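Local coordinates for protein titin (Homo sapiens, PDB 2A38) that probably helps anchor the giant elastic filament of muscle at the Z-disc, through the pair of immunoglobulin domains at its N-terminus, at residues 16-21 against 96-101; 33-38 against 80-85; 49-54 against 65-70; 108-113 against 187-192. All coordinates share one frame; numbering follows the deposited sequence.

Contact 1 (16-21 against 96-101); sequences VVLEGS and LVKAET
With CG anti to its carbonyl carbon (chi1 -86°) and the chain extended beyond, Glu19 reaches across the end of strand 96-98, while Val17 keeps CG1 in the crowded position between N and the carbonyl carbon (chi1 68°) and so brings it beside Val97. The methylenes of Glu19 do the packing: CG crosses Val97 at about a right angle, 3.6 Å from Val97 CG1, and CB lies 3.8 Å from Glu100 CB. Its carboxylate passes Ala99 and has a long, weak ion pair with Lys72. Backbone bonds zip the parallel strands: Val17 N to Leu96 O at 2.7 Å, Lys98 N to Val17 O at 2.6 Å, and the nearly straight Glu19 N to Lys98 O at 2.8 Å (176° at the hydrogen). This pairing is the A'-G edge of an I-set immunoglobulin sandwich. Its inner face carries Val17 CG1 and Val97 CG2, 4.0 Å apart and both resting on Val70; branched valines suit a strand and pack well on this inward side. On the outer face Val16 lies alongside Leu96 (CG2 to CD2, 3.7 Å), and Leu18 obliquely crosses the aliphatic base of Lys98, whose amine turns off from the contact. An alanine at Glu19 would lose the CG contact with Val97 and the carboxylate, and would probably loosen the packing at this strand end. The type II turn from Leu18 to Ser21 then places Gly20 at a positive phi, which glycine adopts most readily.

Contact 2 (33-38 against 80-85); sequences PVPEVS and LKATNG
The C and F strands of the first immunoglobulin domain meet here as an antiparallel pair, strand 36-41 forming one edge of the mixed sheet. Two hydrogen-bonded pairs hold it: Glu36 N to Thr83 O at 2.7 Å with Thr83 N returning to Glu36 O at 2.9 Å, and Ser38 N to Lys81 O at 3.0 Å with Lys81 N returning to Ser38 O at 2.9 Å. Between them Val37 faces Ala82 as a non-hydrogen-bonded pair on the inner face, where Val37 also meets Ile29 and Phe58. The other face bears Glu36, Ser38, Lys81 and Thr83, polar residues suited to solvent; a water donates a hydrogen bond to Glu36 O at 2.8 Å, and Lys81 makes a cation-pi contact with Phe40. Pro35 sets its CB 4.1 Å from Ala82 CB, a snug fit that the small alanine permits. At the end of the strand, Asn84 has CG between its N and carbonyl carbon (chi1 70°), which brings ND2 to Pro33 O at 3.2 Å, the acceptor close to the amide plane and the bond fairly straight (160°). ND2 also bonds Gln4 O, and OD1 accepts from Ser86 N. An alanine at Asn84 would lose all three bonds and would probably let the loop around Pro33 shift. One amide thus satisfies backbone groups of three chain segments, using its acceptor for the F-G turn and its donor for the other two.

Contact 3 (49-54 against 65-70); sequences STLPGV and LTIPAV
A type II turn from Leu51 to Val54 brings the loop after strand 36-41 up to the end of strand 62-67, the CA atoms of Val54 and Ile67 coming within 4.9 Å without any hydrogen bond between the two segments. Gly53 takes the third position of the turn with a positive phi (85°); a side chain here would be jammed against the preceding carbonyl oxygen, so glycine fits where other residues would strain. Its own carbonyl points at the ring of Pro68, with Gly53 O 3.0 Å from Pro68 CD, a close approach to a residue that has no N-H to offer. Alongside, the CA of Val54 makes a C-H...O contact with Thr66 O at 3.5 Å. The apolar side chains lie deeper. Leu51, with CG anti to the backbone N (chi1 -164°), carries CD1 to the tip of Ile67, meeting Ile67 CD1 at 3.8 Å while the two chains cross at about a right angle. Val54 also sets CG2 anti to N and meets Leu65; the two side chains cross obliquely, Val54 CG2 lying 3.8 Å from Leu65 CD2 and 4.4 Å from Ile67 CG1. Tyr78 of strand 76-84, in the facing sheet, touches both Leu51 and Ile67, and Ile46 touches both Leu51 and Leu65, so these branches belong to the hydrophobic core of the immunoglobulin sandwich. Regular pairing begins one residue later, where Thr66 and Gln55 share backbone hydrogen bonding. Without polar bonds across it, the contact depends on the complementary shapes of buried methyl groups and on a turn whose carbonyl oxygen sits close against the proline ring.

Contact 4 (108-113 against 187-192); sequences QRLQSM and STAELL
Leu110 and Ala189 form the tight part of the contact: Leu110 turns toward the strand and packs CB 3.6 Å from Ala189 CB, a closeness that alanine allows, while its CD1 lies 3.6 Å from Ser187 O and its side chain reaches Val125 of the facing sheet. Next to them the buried Ser187, OG anti to its N, accepts a straight bond from Leu110 N at 3.0 Å (170°) and donates a hydrogen bond to a water. That water donates in turn to Leu110 O and Thr188 O, so it stitches the two backbones where they are not yet paired. On the looser side, Gln111 and Thr188 point away and are exposed, as polar residues can afford to be. Ser112 is exposed too, yet its OG takes Glu190 N at 3.0 Å, the hydroxyl standing in for a backbone carbonyl. From Met113 onward true strand bonds take over: Met113 N to Glu190 O at 3.0 Å, and Leu192 N to Met113 O at 2.9 Å. Met113 CG then runs beside Leu191 CD1 at 3.9 Å. Parallel pairing that starts only after an irregular approach fits the passage from strand A to strand A', where the first strand of an I-set domain crosses between sheets to join strand G.

In the fold
Contacts 1, 2 and 3 all belong to the first immunoglobulin domain; contact 4 lies in the second and follows them along the chain. Within the first domain contact 1 spans the longest loop, enclosing contact 2, which in turn encloses contact 3. Contacts 1 and 2 share the mixed sheet, joining its two edge strands, 15-18 and 36-41, to inner strands 87-98 and 76-84, with centres 31 Å apart. Contact 3 packs the loop 49-54 on strand 62-67 of the opposing sheet, 14 Å from contact 1 between centres, and touches it through Val70. Contact 4, 64 Å from contact 2 between centres, involves the second domain's counterparts of the A' and G strands of contact 1, consistent with two similar domains strung end to end in an elongated tandem.

Contact 1 (16-21 against 96-101)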
loop_
_atom_site.group_PDB
_atom_site.type_symbol
_atom_site.label_atom_id
_atom_site.label_comp_id
_atom_site.label_asym_id
_atom_site.label_seq_id
_atom_site.Cartn_x
_atom_site.Cartn_y
_atom_site.Cartn_z
ATOM N N VAL A 16 -11.392 -10.430 6.823
ATOM C CA VAL A 16 -10.256 -10.564 5.924
ATOM C C VAL A 16 -10.141 -9.221 5.229
ATOM O O VAL A 16 -11.022 -8.826 4.464
ATOM C CB VAL A 16 -10.477 -11.649 4.857
ATOM C CG1 VAL A 16 -9.263 -11.722 3.937
ATOM C CG2 VAL A 16 -10.714 -12.986 5.525
ATOM N N VAL A 17 -9.061 -8.511 5.513
ATOM C CA VAL A 17 -8.855 -7.208 4.919
ATOM C C VAL A 17 -7.635 -7.196 3.999
ATOM O O VAL A 17 -6.668 -7.934 4.199
ATOM C CB VAL A 17 -8.704 -6.123 6.018
ATOM C CG1 VAL A 17 -7.414 -6.331 6.793
ATOM C CG2 VAL A 17 -8.744 -4.742 5.395
ATOM N N LEU A 18 -7.708 -6.344 2.983
ATOM C CA LEU A 18 -6.652 -6.183 1.993
ATOM C C LEU A 18 -5.599 -5.209 2.516
ATOM O O LEU A 18 -5.939 -4.118 2.966
ATOM C CB LEU A 18 -7.268 -5.632 0.710
ATOM C CG LEU A 18 -6.438 -5.622 -0.567
ATOM C CD1 LEU A 18 -6.097 -7.056 -0.981
ATOM C CD2 LEU A 18 -7.240 -4.925 -1.653
ATOM N N GLU A 19 -4.328 -5.599 2.464
ATOM C CA GLU A 19 -3.254 -4.728 2.931
ATOM C C GLU A 19 -3.488 -3.275 2.561
ATOM O O GLU A 19 -3.956 -2.972 1.465
ATOM C CB GLU A 19 -1.926 -5.124 2.318
ATOM C CG GLU A 19 -1.168 -6.190 3.030
ATOM C CD GLU A 19 0.298 -6.108 2.680
ATOM O OE1 GLU A 19 0.979 -5.200 3.214
ATOM O OE2 GLU A 19 0.760 -6.931 1.853
ATOM N N GLY A 20 -3.141 -2.374 3.471
ATOM C CA GLY A 20 -3.312 -0.964 3.193
ATOM C C GLY A 20 -4.737 -0.467 3.304
ATOM O O GLY A 20 -4.953 0.739 3.406
ATOM N N SER A 21 -5.713 -1.372 3.262
ATOM C CA SER A 21 -7.110 -0.965 3.393
ATOM C C SER A 21 -7.382 -0.743 4.873
ATOM O O SER A 21 -6.544 -1.065 5.720
ATOM C CB SER A 21 -8.059 -2.042 2.855
ATOM O OG SER A 21 -8.016 -2.115 1.440
ATOM N N LEU A 96 -7.516 -11.301 9.303
ATOM C CA LEU A 96 -6.691 -11.913 8.268
ATOM C C LEU A 96 -6.389 -10.869 7.205
ATOM O O LEU A 96 -7.301 -10.325 6.586
ATOM C CB LEU A 96 -7.424 -13.096 7.640
ATOM C CG LEU A 96 -6.745 -13.709 6.414
ATOM C CD1 LEU A 96 -5.316 -14.108 6.769
ATOM C CD2 LEU A 96 -7.552 -14.912 5.921
ATOM N N VAL A 97 -5.109 -10.584 6.998
ATOM C CA VAL A 97 -4.711 -9.578 6.021
ATOM C C VAL A 97 -4.283 -10.197 4.692
ATOM O O VAL A 97 -3.365 -11.016 4.643
ATOM C CB VAL A 97 -3.563 -8.709 6.569
ATOM C CG1 VAL A 97 -3.201 -7.623 5.569
ATOM C CG2 VAL A 97 -3.977 -8.101 7.897
ATOM N N LYS A 98 -4.959 -9.792 3.619
ATOM C CA LYS A 98 -4.671 -10.290 2.275
ATOM C C LYS A 98 -3.631 -9.417 1.576
ATOM O O LYS A 98 -3.778 -8.197 1.504
ATOM C CB LYS A 98 -5.964 -10.333 1.445
ATOM C CG LYS A 98 -5.768 -10.730 -0.014
ATOM C CD LYS A 98 -5.042 -12.070 -0.131
ATOM C CE LYS A 98 -4.535 -12.312 -1.550
ATOM N NZ LYS A 98 -3.628 -13.495 -1.628
ATOM N N ALA A 99 -2.578 -10.053 1.069
ATOM C CA ALA A 99 -1.505 -9.348 0.369
ATOM C C ALA A 99 -2.047 -8.546 -0.811
ATOM O O ALA A 99 -2.872 -9.031 -1.588
ATOM C CB ALA A 99 -0.459 -10.340 -0.115
ATOM N N GLU A 100 -1.574 -7.313 -0.934
ATOM C CA GLU A 100 -2.003 -6.420 -2.001
ATOM C C GLU A 100 -1.049 -6.472 -3.189
ATOM O O GLU A 100 0.165 -6.589 -3.019
ATOM C CB GLU A 100 -2.082 -4.988 -1.461
ATOM C CG GLU A 100 -2.317 -3.917 -2.511
ATOM C CD GLU A 100 -2.136 -2.509 -1.955
ATOM O OE1 GLU A 100 -1.126 -2.271 -1.246
ATOM O OE2 GLU A 100 -2.995 -1.638 -2.234
ATOM N N THR A 101 -1.607 -6.393 -4.390
ATOM C CA THR A 101 -0.808 -6.398 -5.607
ATOM C C THR A 101 -1.415 -5.467 -6.650
ATOM O O THR A 101 -2.615 -5.187 -6.635
ATOM C CB THR A 101 -0.685 -7.814 -6.217
ATOM O OG1 THR A 101 -1.992 -8.374 -6.409
ATOM C CG2 THR A 101 0.143 -8.719 -5.312
#

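Contact 2 (33-38 against 80-85)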
loop_
_atom_site.group_PDB
_atom_site.type_symbol
_atom_site.label_atom_id
_atom_site.label_comp_id
_atom_site.label_asym_id
_atom_site.label_seq_id
_atom_site.Cartn_x
_atom_site.Cartn_y
_atom_site.Cartn_z
ATOM N N PRO A 33 -24.033 -1.226 35.825
ATOM C CA PRO A 33 -23.625 0.026 35.171
ATOM C C PRO A 33 -22.861 -0.243 33.870
ATOM O O PRO A 33 -22.406 -1.364 33.643
ATOM C CB PRO A 33 -22.746 0.689 36.229
ATOM C CG PRO A 33 -23.314 0.171 37.510
ATOM C CD PRO A 33 -23.507 -1.280 37.201
ATOM N N VAL A 34 -22.716 0.773 33.021
ATOM C CA VAL A 34 -21.996 0.590 31.759
ATOM C C VAL A 34 -20.606 0.029 32.028
ATOM O O VAL A 34 -19.828 0.601 32.784
ATOM C CB VAL A 34 -21.848 1.896 30.991
ATOM C CG1 VAL A 34 -21.082 1.640 29.696
ATOM C CG2 VAL A 34 -23.228 2.479 30.696
ATOM N N PRO A 35 -20.266 -1.092 31.384
ATOM C CA PRO A 35 -18.953 -1.695 31.606
ATOM C C PRO A 35 -17.741 -0.933 31.105
ATOM O O PRO A 35 -17.849 -0.079 30.229
ATOM C CB PRO A 35 -19.093 -3.057 30.932
ATOM C CG PRO A 35 -19.995 -2.753 29.773
ATOM C CD PRO A 35 -21.049 -1.870 30.405
ATOM N N GLU A 36 -16.589 -1.243 31.696
ATOM C CA GLU A 36 -15.324 -0.665 31.281
ATOM C C GLU A 36 -14.867 -1.589 30.158
ATOM O O GLU A 36 -14.891 -2.819 30.308
ATOM C CB GLU A 36 -14.295 -0.707 32.404
ATOM C CG GLU A 36 -14.585 0.208 33.560
ATOM C CD GLU A 36 -13.380 0.356 34.469
ATOM O OE1 GLU A 36 -12.372 0.955 34.025
ATOM O OE2 GLU A 36 -13.435 -0.132 35.623
ATOM N N VAL A 37 -14.440 -1.000 29.046
ATOM C CA VAL A 37 -14.019 -1.766 27.882
ATOM C C VAL A 37 -12.526 -1.679 27.587
ATOM O O VAL A 37 -11.899 -0.638 27.762
ATOM C CB VAL A 37 -14.831 -1.321 26.648
ATOM C CG1 VAL A 37 -14.225 -1.869 25.390
ATOM C CG2 VAL A 37 -16.260 -1.805 26.786
ATOM N N SER A 38 -11.963 -2.783 27.118
ATOM C CA SER A 38 -10.546 -2.842 26.824
ATOM C C SER A 38 -10.266 -3.820 25.686
ATOM O O SER A 38 -10.847 -4.897 25.633
ATOM C CB SER A 38 -9.809 -3.266 28.093
ATOM O OG SER A 38 -8.505 -3.723 27.803
ATOM N N LEU A 80 -12.074 -8.281 22.795
ATOM C CA LEU A 80 -12.642 -7.162 23.524
ATOM C C LEU A 80 -13.163 -7.663 24.873
ATOM O O LEU A 80 -13.946 -8.605 24.912
ATOM C CB LEU A 80 -13.789 -6.589 22.693
ATOM C CG LEU A 80 -14.633 -5.431 23.216
ATOM C CD1 LEU A 80 -13.754 -4.230 23.452
ATOM C CD2 LEU A 80 -15.711 -5.104 22.189
ATOM N N LYS A 81 -12.692 -7.072 25.968
ATOM C CA LYS A 81 -13.153 -7.440 27.309
ATOM C C LYS A 81 -14.039 -6.333 27.867
ATOM O O LYS A 81 -13.700 -5.162 27.771
ATOM C CB LYS A 81 -11.996 -7.611 28.292
ATOM C CG LYS A 81 -11.194 -8.881 28.138
ATOM C CD LYS A 81 -10.258 -9.066 29.344
ATOM C CE LYS A 81 -9.311 -10.250 29.131
ATOM N NZ LYS A 81 -8.441 -10.520 30.319
ATOM N N ALA A 82 -15.161 -6.715 28.466
ATOM C CA ALA A 82 -16.097 -5.765 29.072
ATOM C C ALA A 82 -16.256 -6.143 30.548
ATOM O O ALA A 82 -16.447 -7.316 30.868
ATOM C CB ALA A 82 -17.445 -5.832 28.359
ATOM N N THR A 83 -16.192 -5.161 31.441
ATOM C CA THR A 83 -16.298 -5.462 32.862
ATOM C C THR A 83 -17.082 -4.475 33.714
ATOM O O THR A 83 -17.006 -3.271 33.505
ATOM C CB THR A 83 -14.898 -5.553 33.497
ATOM O OG1 THR A 83 -14.078 -6.426 32.717
ATOM C CG2 THR A 83 -14.982 -6.096 34.913
ATOM N N ASN A 84 -17.840 -5.002 34.674
ATOM C CA ASN A 84 -18.565 -4.171 35.633
ATOM C C ASN A 84 -18.682 -4.988 36.919
ATOM O O ASN A 84 -18.123 -6.086 37.011
ATOM C CB ASN A 84 -19.942 -3.691 35.112
ATOM C CG ASN A 84 -20.978 -4.796 35.002
ATOM O OD1 ASN A 84 -20.820 -5.879 35.549
ATOM N ND2 ASN A 84 -22.064 -4.509 34.294
ATOM N N GLY A 85 -19.389 -4.460 37.912
ATOM C CA GLY A 85 -19.515 -5.164 39.178
ATOM C C GLY A 85 -20.128 -6.546 39.122
ATOM O O GLY A 85 -19.792 -7.405 39.943
HETATM O O HOH W 1 -12.518 -4.342 30.578
#

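Contact 3 (49-54 against 65-70)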
loop_
_atom_site.group_PDB
_atom_site.type_symbol
_atom_site.label_atom_id
_atom_site.label_comp_id
_atom_site.label_asym_id
_atom_site.label_seq_id
_atom_site.Cartn_x
_atom_site.Cartn_y
_atom_site.Cartn_z
ATOM N N SER A 49 0.430 3.167 20.530
ATOM C CA SER A 49 1.846 3.043 20.850
ATOM C C SER A 49 2.147 1.568 20.639
ATOM O O SER A 49 3.216 1.198 20.154
ATOM C CB SER A 49 2.124 3.442 22.304
ATOM O OG SER A 49 1.455 2.591 23.209
ATOM N N THR A 50 1.178 0.735 21.010
ATOM C CA THR A 50 1.263 -0.712 20.840
ATOM C C THR A 50 0.944 -0.964 19.374
ATOM O O THR A 50 1.552 -1.816 18.727
ATOM C CB THR A 50 0.209 -1.440 21.698
ATOM O OG1 THR A 50 0.567 -1.333 23.079
ATOM C CG2 THR A 50 0.109 -2.906 21.309
ATOM N N LEU A 51 -0.025 -0.200 18.874
ATOM C CA LEU A 51 -0.475 -0.269 17.489
ATOM C C LEU A 51 -0.777 1.173 17.079
ATOM O O LEU A 51 -1.911 1.637 17.180
ATOM C CB LEU A 51 -1.740 -1.133 17.388
ATOM C CG LEU A 51 -2.205 -1.657 16.023
ATOM C CD1 LEU A 51 -3.419 -2.545 16.234
ATOM C CD2 LEU A 51 -2.547 -0.510 15.081
ATOM N N PRO A 52 0.249 1.903 16.613
ATOM C CA PRO A 52 0.113 3.302 16.188
ATOM C C PRO A 52 -0.927 3.528 15.092
ATOM O O PRO A 52 -1.079 2.710 14.187
ATOM C CB PRO A 52 1.530 3.659 15.740
ATOM C CG PRO A 52 2.059 2.343 15.243
ATOM C CD PRO A 52 1.597 1.390 16.309
ATOM N N GLY A 53 -1.639 4.648 15.180
ATOM C CA GLY A 53 -2.658 4.959 14.197
ATOM C C GLY A 53 -3.986 4.310 14.539
ATOM O O GLY A 53 -5.013 4.628 13.939
ATOM N N VAL A 54 -3.970 3.401 15.512
ATOM C CA VAL A 54 -5.181 2.701 15.927
ATOM C C VAL A 54 -6.175 3.648 16.588
ATOM O O VAL A 54 -5.839 4.374 17.526
ATOM C CB VAL A 54 -4.867 1.543 16.915
ATOM C CG1 VAL A 54 -4.536 2.089 18.303
ATOM C CG2 VAL A 54 -6.041 0.591 16.976
ATOM N N LEU A 65 -12.818 -0.414 16.991
ATOM C CA LEU A 65 -11.367 -0.370 16.879
ATOM C C LEU A 65 -11.062 -0.298 15.391
ATOM O O LEU A 65 -11.356 -1.230 14.648
ATOM C CB LEU A 65 -10.733 -1.626 17.477
ATOM C CG LEU A 65 -9.203 -1.631 17.481
ATOM C CD1 LEU A 65 -8.695 -2.552 18.569
ATOM C CD2 LEU A 65 -8.682 -2.055 16.121
ATOM N N THR A 66 -10.476 0.807 14.953
ATOM C CA THR A 66 -10.165 0.974 13.542
ATOM C C THR A 66 -8.684 1.149 13.271
ATOM O O THR A 66 -8.012 1.940 13.930
ATOM C CB THR A 66 -10.900 2.195 12.949
ATOM O OG1 THR A 66 -12.318 1.990 13.031
ATOM C CG2 THR A 66 -10.508 2.402 11.489
ATOM N N ILE A 67 -8.180 0.390 12.304
ATOM C CA ILE A 67 -6.787 0.498 11.900
ATOM C C ILE A 67 -6.843 1.125 10.512
ATOM O O ILE A 67 -7.335 0.503 9.572
ATOM C CB ILE A 67 -6.105 -0.876 11.802
ATOM C CG1 ILE A 67 -6.226 -1.613 13.137
ATOM C CG2 ILE A 67 -4.638 -0.696 11.435
ATOM C CD1 ILE A 67 -5.596 -2.987 13.141
ATOM N N PRO A 68 -6.377 2.382 10.376
ATOM C CA PRO A 68 -6.369 3.112 9.101
ATOM C C PRO A 68 -5.735 2.322 7.951
ATOM O O PRO A 68 -6.438 1.823 7.072
ATOM C CB PRO A 68 -5.596 4.380 9.446
ATOM C CG PRO A 68 -6.015 4.632 10.863
ATOM C CD PRO A 68 -5.888 3.247 11.467
ATOM N N ALA A 69 -4.412 2.213 7.954
ATOM C CA ALA A 69 -3.715 1.463 6.913
ATOM C C ALA A 69 -3.267 0.140 7.515
ATOM O O ALA A 69 -2.282 0.086 8.251
ATOM C CB ALA A 69 -2.509 2.246 6.413
ATOM N N VAL A 70 -3.993 -0.928 7.209
ATOM C CA VAL A 70 -3.659 -2.237 7.753
ATOM C C VAL A 70 -2.405 -2.843 7.145
ATOM O O VAL A 70 -2.192 -2.777 5.937
ATOM C CB VAL A 70 -4.812 -3.224 7.556
ATOM C CG1 VAL A 70 -4.465 -4.566 8.187
ATOM C CG2 VAL A 70 -6.067 -2.663 8.175
#

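Contact 4 (108-113 against 187-192)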
loop_
_atom_site.group_PDB
_atom_site.type_symbol
_atom_site.label_atom_id
_atom_site.label_comp_id
_atom_site.label_asym_id
_atom_site.label_seq_id
_atom_site.Cartn_x
_atom_site.Cartn_y
_atom_site.Cartn_z
ATOM N N GLN A 108 3.769 8.286 -15.611
ATOM C CA GLN A 108 4.386 9.171 -16.596
ATOM C C GLN A 108 5.031 8.273 -17.656
ATOM O O GLN A 108 5.908 7.460 -17.347
ATOM C CB GLN A 108 5.458 10.052 -15.963
ATOM C CG GLN A 108 6.065 11.027 -16.952
ATOM C CD GLN A 108 7.278 11.733 -16.398
ATOM O OE1 GLN A 108 7.437 11.846 -15.182
ATOM N NE2 GLN A 108 8.136 12.228 -17.287
ATOM N N ARG A 109 4.577 8.423 -18.894
ATOM C CA ARG A 109 5.067 7.639 -20.016
ATOM C C ARG A 109 6.134 8.366 -20.817
ATOM O O ARG A 109 6.327 9.570 -20.663
ATOM C CB ARG A 109 3.906 7.313 -20.955
ATOM C CG ARG A 109 2.893 6.364 -20.384
ATOM C CD ARG A 109 1.721 6.164 -21.332
ATOM N NE ARG A 109 0.933 4.993 -20.950
ATOM C CZ ARG A 109 -0.340 4.800 -21.285
ATOM N NH1 ARG A 109 -0.986 5.705 -22.010
ATOM N NH2 ARG A 109 -0.968 3.700 -20.891
ATOM N N LEU A 110 6.819 7.621 -21.679
ATOM C CA LEU A 110 7.839 8.196 -22.551
ATOM C C LEU A 110 7.105 9.055 -23.577
ATOM O O LEU A 110 5.979 8.742 -23.954
ATOM C CB LEU A 110 8.586 7.101 -23.313
ATOM C CG LEU A 110 9.576 6.161 -22.641
ATOM C CD1 LEU A 110 10.168 5.223 -23.690
ATOM C CD2 LEU A 110 10.677 6.978 -21.987
ATOM N N GLN A 111 7.736 10.132 -24.028
ATOM C CA GLN A 111 7.128 10.984 -25.039
ATOM C C GLN A 111 8.093 11.140 -26.201
ATOM O O GLN A 111 9.290 11.312 -25.996
ATOM C CB GLN A 111 6.795 12.365 -24.469
ATOM C CG GLN A 111 5.674 12.366 -23.443
ATOM C CD GLN A 111 5.337 13.775 -22.967
ATOM O OE1 GLN A 111 4.905 14.619 -23.760
ATOM N NE2 GLN A 111 5.534 14.036 -21.669
ATOM N N SER A 112 7.571 11.070 -27.419
ATOM C CA SER A 112 8.405 11.218 -28.604
ATOM C C SER A 112 8.975 12.623 -28.699
ATOM O O SER A 112 8.355 13.593 -28.262
ATOM C CB SER A 112 7.593 10.938 -29.861
ATOM O OG SER A 112 7.155 9.594 -29.884
ATOM N N MET A 113 10.165 12.745 -29.267
ATOM C CA MET A 113 10.739 14.059 -29.418
ATOM C C MET A 113 11.715 14.171 -30.565
ATOM O O MET A 113 12.418 13.220 -30.920
ATOM C CB MET A 113 11.377 14.519 -28.110
ATOM C CG MET A 113 12.226 13.500 -27.403
ATOM S SD MET A 113 12.498 14.096 -25.713
ATOM C CE MET A 113 13.847 15.273 -25.986
ATOM N N SER A 187 6.230 1.042 -22.493
ATOM C CA SER A 187 6.060 2.411 -22.953
ATOM C C SER A 187 7.050 2.612 -24.095
ATOM O O SER A 187 8.220 2.231 -23.986
ATOM C CB SER A 187 6.361 3.377 -21.804
ATOM O OG SER A 187 6.122 4.724 -22.163
ATOM N N THR A 188 6.587 3.189 -25.198
ATOM C CA THR A 188 7.456 3.411 -26.345
ATOM C C THR A 188 7.364 4.837 -26.837
ATOM O O THR A 188 6.319 5.475 -26.723
ATOM C CB THR A 188 7.088 2.500 -27.536
ATOM O OG1 THR A 188 6.839 1.168 -27.068
ATOM C CG2 THR A 188 8.236 2.462 -28.543
ATOM N N ALA A 189 8.467 5.316 -27.399
ATOM C CA ALA A 189 8.548 6.665 -27.946
ATOM C C ALA A 189 9.587 6.698 -29.060
ATOM O O ALA A 189 10.502 5.873 -29.114
ATOM C CB ALA A 189 8.925 7.656 -26.860
ATOM N N GLU A 190 9.442 7.682 -29.936
ATOM C CA GLU A 190 10.337 7.854 -31.061
ATOM C C GLU A 190 11.251 9.048 -30.845
ATOM O O GLU A 190 10.789 10.156 -30.587
ATOM C CB GLU A 190 9.510 8.084 -32.323
ATOM C CG GLU A 190 10.222 7.716 -33.597
ATOM C CD GLU A 190 10.574 6.243 -33.646
ATOM O OE1 GLU A 190 9.718 5.415 -33.241
ATOM O OE2 GLU A 190 11.700 5.914 -34.097
ATOM N N LEU A 191 12.553 8.828 -30.946
ATOM C CA LEU A 191 13.502 9.917 -30.798
ATOM C C LEU A 191 14.134 10.206 -32.152
ATOM O O LEU A 191 14.731 9.320 -32.751
ATOM C CB LEU A 191 14.596 9.546 -29.812
ATOM C CG LEU A 191 15.729 10.566 -29.797
ATOM C CD1 LEU A 191 15.212 11.936 -29.322
ATOM C CD2 LEU A 191 16.838 10.053 -28.898
ATOM N N LEU A 192 13.996 11.438 -32.631
ATOM C CA LEU A 192 14.578 11.830 -33.914
ATOM C C LEU A 192 15.584 12.960 -33.741
ATOM O O LEU A 192 15.260 13.997 -33.179
ATOM C CB LEU A 192 13.491 12.292 -34.887
ATOM C CG LEU A 192 12.659 11.255 -35.646
ATOM C CD1 LEU A 192 12.186 10.154 -34.716
ATOM C CD2 LEU A 192 11.472 11.959 -36.284
HETATM O O HOH W 2 5.172 6.276 -24.654
#